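Local coordinates for hydrogen peroxide-inducible genes activator (Corynebacterium glutamicum, PDB 6G1D), which probably acts as a LysR-type transcription factor that senses hydrogen peroxide by a peroxidatic mechanism and activates peroxide-inducible genes, at residues Ser193-Asp197 / Leu198-Leu202; Thr238-Met241 / Gln242-Ala246. The protein carries 1 engineered substitution. All coordinates share one frame; numbering follows the deposited sequence. Where two conformers were deposited one is given.

Contact 1: residues Ser193-Asp197 / Leu198-Leu202; sequences SALED and LDLLL
Leu198 N donates to Leu195 O at 3.1 Å in a nearly straight bond of 162°, the last of three consecutive i to i+3 backbone bonds that run through the end of a 3-10 segment reaching Asp197. Glu196 N to Ser193 O and Asp197 N to Ala194 O are the two before it. After Asp197 the chain opens out, and Leu198 already has an extended backbone, so the bond marks the exit from the turn. Near the same exit a water lies within hydrogen-bonding distance of two carbonyls, 2.7 Å from Leu195 O and 2.9 Å from Leu198 O; Leu195 O is thus approached by both the backbone amide and the water.

The side chains that carry the contact are two leucines three residues apart. CG of each lies beside its own backbone N, and their methyl ends converge: Leu195 CD2 meets Leu198 CD1 at 4.0 Å, the two side chains crossing at a slant. The branch point of Leu198 reaches back over the turn, where its CG lies 3.8 Å from Ala194 O, and its other methyl, CD2, borders the carbonyl group of Asp197. Leu200 adds a looser touch, its CD2 coming to 4.4 Å from Leu195 CD2. Asp197 and Glu196, by contrast, are on the exposed side of the turn.

The resulting apolar patch is covered by two elements of the LysR regulatory domain. Leu195 and Leu200 both rest on Cys217 of helix 208-219 and on Leu252 of strand 251-254, while Asp199 and Leu201 form backbone hydrogen bonds with Ser250, joining the extended segment to the chain just ahead of that outermost strand.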
# COMPACT_ATOMS: atom_id res chain seq x y z
N SER B 193 35.87 0.21 -15.37
CA SER B 193 36.13 -1.12 -14.83
C SER B 193 36.39 -1.18 -13.31
O SER B 193 36.23 -2.22 -12.70
CB SER B 193 37.30 -1.76 -15.59
OG SER B 193 38.48 -1.02 -15.41
N ALA B 194 36.79 -0.08 -12.69
CA ALA B 194 36.85 0.00 -11.22
C ALA B 194 35.52 -0.33 -10.52
O ALA B 194 35.50 -0.73 -9.36
CB ALA B 194 37.32 1.37 -10.81
N LEU B 195 34.41 -0.18 -11.21
CA LEU B 195 33.10 -0.56 -10.66
C LEU B 195 33.01 -2.05 -10.27
O LEU B 195 32.31 -2.39 -9.32
CB LEU B 195 31.99 -0.18 -11.63
CG LEU B 195 31.77 1.34 -11.77
CD1 LEU B 195 30.88 1.68 -12.97
CD2 LEU B 195 31.18 1.94 -10.50
N GLU B 196 33.80 -2.88 -10.92
CA GLU B 196 33.85 -4.30 -10.64
C GLU B 196 34.34 -4.54 -9.22
O GLU B 196 33.95 -5.49 -8.58
CB GLU B 196 34.79 -4.98 -11.62
CG GLU B 196 34.33 -6.36 -12.04
CD GLU B 196 34.24 -7.33 -10.89
OE1 GLU B 196 33.31 -8.16 -10.86
OE2 GLU B 196 35.11 -7.26 -10.00
N ASP B 197 35.24 -3.70 -8.76
CA ASP B 197 35.84 -3.81 -7.45
C ASP B 197 35.02 -3.21 -6.32
O ASP B 197 35.50 -3.21 -5.18
CB ASP B 197 37.22 -3.14 -7.47
CG ASP B 197 38.16 -3.74 -8.50
OD1 ASP B 197 38.07 -4.96 -8.79
OD2 ASP B 197 39.01 -2.95 -8.98
N LEU B 198 33.84 -2.68 -6.61
CA LEU B 198 32.97 -2.11 -5.58
C LEU B 198 31.83 -3.05 -5.31
O LEU B 198 31.32 -3.70 -6.23
CB LEU B 198 32.40 -0.75 -6.04
CG LEU B 198 33.48 0.29 -6.36
CD1 LEU B 198 32.89 1.58 -6.86
CD2 LEU B 198 34.32 0.56 -5.14
N ASP B 199 31.42 -3.13 -4.04
CA ASP B 199 30.13 -3.70 -3.69
C ASP B 199 29.17 -2.53 -3.70
O ASP B 199 29.10 -1.81 -2.71
CB ASP B 199 30.16 -4.39 -2.32
CG ASP B 199 31.03 -5.64 -2.32
OD1 ASP B 199 31.79 -5.81 -1.35
OD2 ASP B 199 30.99 -6.43 -3.30
N LEU B 200 28.44 -2.36 -4.80
CA LEU B 200 27.55 -1.22 -4.95
C LEU B 200 26.30 -1.37 -4.11
O LEU B 200 25.65 -2.42 -4.16
CB LEU B 200 27.18 -1.01 -6.42
CG LEU B 200 28.33 -0.63 -7.32
CD1 LEU B 200 27.82 -0.67 -8.77
CD2 LEU B 200 28.88 0.75 -6.93
N LEU B 201 25.98 -0.35 -3.32
CA LEU B 201 24.70 -0.24 -2.62
C LEU B 201 23.90 0.77 -3.39
O LEU B 201 24.31 1.93 -3.51
CB LEU B 201 24.88 0.23 -1.18
CG LEU B 201 25.80 -0.62 -0.34
CD1 LEU B 201 26.26 0.07 0.92
CD2 LEU B 201 25.10 -1.90 0.03
N LEU B 202 22.76 0.35 -3.89
CA LEU B 202 21.91 1.17 -4.76
C LEU B 202 20.56 1.35 -4.10
O LEU B 202 20.10 0.55 -3.26
CB LEU B 202 21.73 0.50 -6.12
CG LEU B 202 23.04 0.17 -6.89
CD1 LEU B 202 22.77 -0.56 -8.19
CD2 LEU B 202 23.82 1.44 -7.17
O HOH W 1 30.12 -3.91 -8.84

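Contact 2: residues Thr238-Met241 / Gln242-Ala246; sequences TTVM and QLVVA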
# COMPACT_ATOMS: atom_id res chain seq x y z
N THR B 238 20.47 9.06 2.20
CA THR B 238 21.02 9.21 3.55
C THR B 238 21.18 7.85 4.22
O THR B 238 22.17 7.62 4.91
CB THR B 238 20.19 10.19 4.43
OG1 THR B 238 20.09 11.45 3.77
CG2 THR B 238 20.79 10.40 5.82
N THR B 239 20.23 6.93 4.01
CA THR B 239 20.38 5.56 4.51
C THR B 239 21.56 4.85 3.85
O THR B 239 22.33 4.20 4.52
CB THR B 239 19.09 4.76 4.36
OG1 THR B 239 18.10 5.36 5.19
CG2 THR B 239 19.27 3.30 4.77
N VAL B 240 21.72 5.04 2.55
CA VAL B 240 22.84 4.42 1.85
C VAL B 240 24.18 4.94 2.45
O VAL B 240 25.08 4.14 2.68
CB VAL B 240 22.78 4.68 0.32
CG1 VAL B 240 24.02 4.20 -0.42
CG2 VAL B 240 21.54 3.94 -0.23
N MET B 241 24.27 6.23 2.74
CA MET B 241 25.49 6.81 3.30
C MET B 241 25.83 6.19 4.65
O MET B 241 26.99 5.92 4.90
CB MET B 241 25.37 8.33 3.46
CG MET B 241 25.26 9.11 2.16
SD MET B 241 26.59 8.95 0.95
CE MET B 241 25.80 7.93 -0.25
N GLN B 242 24.84 5.89 5.48
CA GLN B 242 25.09 5.22 6.75
C GLN B 242 25.65 3.81 6.53
O GLN B 242 26.51 3.34 7.28
CB GLN B 242 23.84 5.14 7.64
CG GLN B 242 23.02 6.40 7.85
CD GLN B 242 23.82 7.56 8.50
OE1 GLN B 242 24.96 7.80 8.15
NE2 GLN B 242 23.22 8.24 9.48
N LEU B 243 25.14 3.13 5.51
CA LEU B 243 25.63 1.77 5.17
C LEU B 243 27.07 1.86 4.67
O LEU B 243 27.87 1.00 5.01
CB LEU B 243 24.71 1.06 4.14
CG LEU B 243 23.26 0.96 4.62
CD1 LEU B 243 22.36 0.38 3.55
CD2 LEU B 243 23.11 0.11 5.87
N VAL B 244 27.37 2.89 3.89
CA VAL B 244 28.72 3.09 3.36
C VAL B 244 29.69 3.37 4.51
O VAL B 244 30.78 2.78 4.56
CB VAL B 244 28.79 4.22 2.31
CG1 VAL B 244 30.24 4.53 1.95
CG2 VAL B 244 28.02 3.85 1.06
N VAL B 245 29.29 4.23 5.46
CA VAL B 245 30.14 4.54 6.63
C VAL B 245 30.43 3.27 7.42
O VAL B 245 31.53 3.05 7.86
CB VAL B 245 29.46 5.58 7.57
CG1 VAL B 245 30.16 5.69 8.91
CG2 VAL B 245 29.40 6.94 6.91
N ALA B 246 29.42 2.43 7.56
CA ALA B 246 29.54 1.15 8.28
C ALA B 246 30.32 0.06 7.53
O ALA B 246 30.42 -1.06 8.04
CB ALA B 246 28.16 0.63 8.68
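The carboxamide of Gln242 has Thr238 O to one side of its plane, off beyond the CG end, with Gln242 CD 4.0 Å from that oxygen. Its edges carry the polar links: OE1 accepts from Arg264 NH1 of the same chain, and NE2 donates to Pro112 O of the second subunit, so the rotation of the amide is fixed from both ends. Gln242 lies on alpha helix 237-245 of the regulatory domain of this LysR-type protein, where the helix meets the partner chain. Its first torsion (chi1 -48°) sets CG beside the backbone N and brings it to 3.3 Å from Thr238 O; the bend at chi2 (-60°) then gives the carboxamide its direction.

Four successive i to i+4 bonds join the two halves. Gln242 N reaches Thr238 O and Leu243 N reaches Thr239 O, each at 3.2 Å, while Val244 N to Val240 O and Val245 N to Met241 O are shorter at 2.9 Å.

Among the buried side chains, Val240 CG1 and Val244 CG2 face each other one turn apart at 4.3 Å. Leu243 leans back over the preceding turn, its CG 3.4 Å from Thr239 O. The Met241 side chain, bent at both chi2 and chi3, packs on Thr251, Val253 and Leu267 of the central sheet. Thr239, Gln242 and Leu243 also meet the second subunit: Thr239 OG1 is hydrogen-bonded to Glu135 of that chain, Leu243 packs on its Leu115, and Gln242 on its Trp260. Near the last turn, Val245 places CG2 beside its own backbone N, which sets that methyl 3.3 Å from Met241 O, the same carbonyl that accepts the Val245 amide.

From the N terminus, contact 1 comes first, closing a short turn in the loop that leads from strand 164-179 to helix 208-219. The chain then passes through that helix before contact 2 forms within helix 237-245, after which it enters strand 251-254. Both are local, so they follow in series and neither nests in nor crosses the other. The centres of contact 1 and contact 2 are about 15 Å apart. They meet in space through Leu201: its CD1 lies 3.7 Å from Leu243 CB, and its carbonyl oxygen is 3.8 Å from Val240 CG1. Together they tie the extended run after the 3-10 turn to the helix that faces the second subunit, within one LysR regulatory domain.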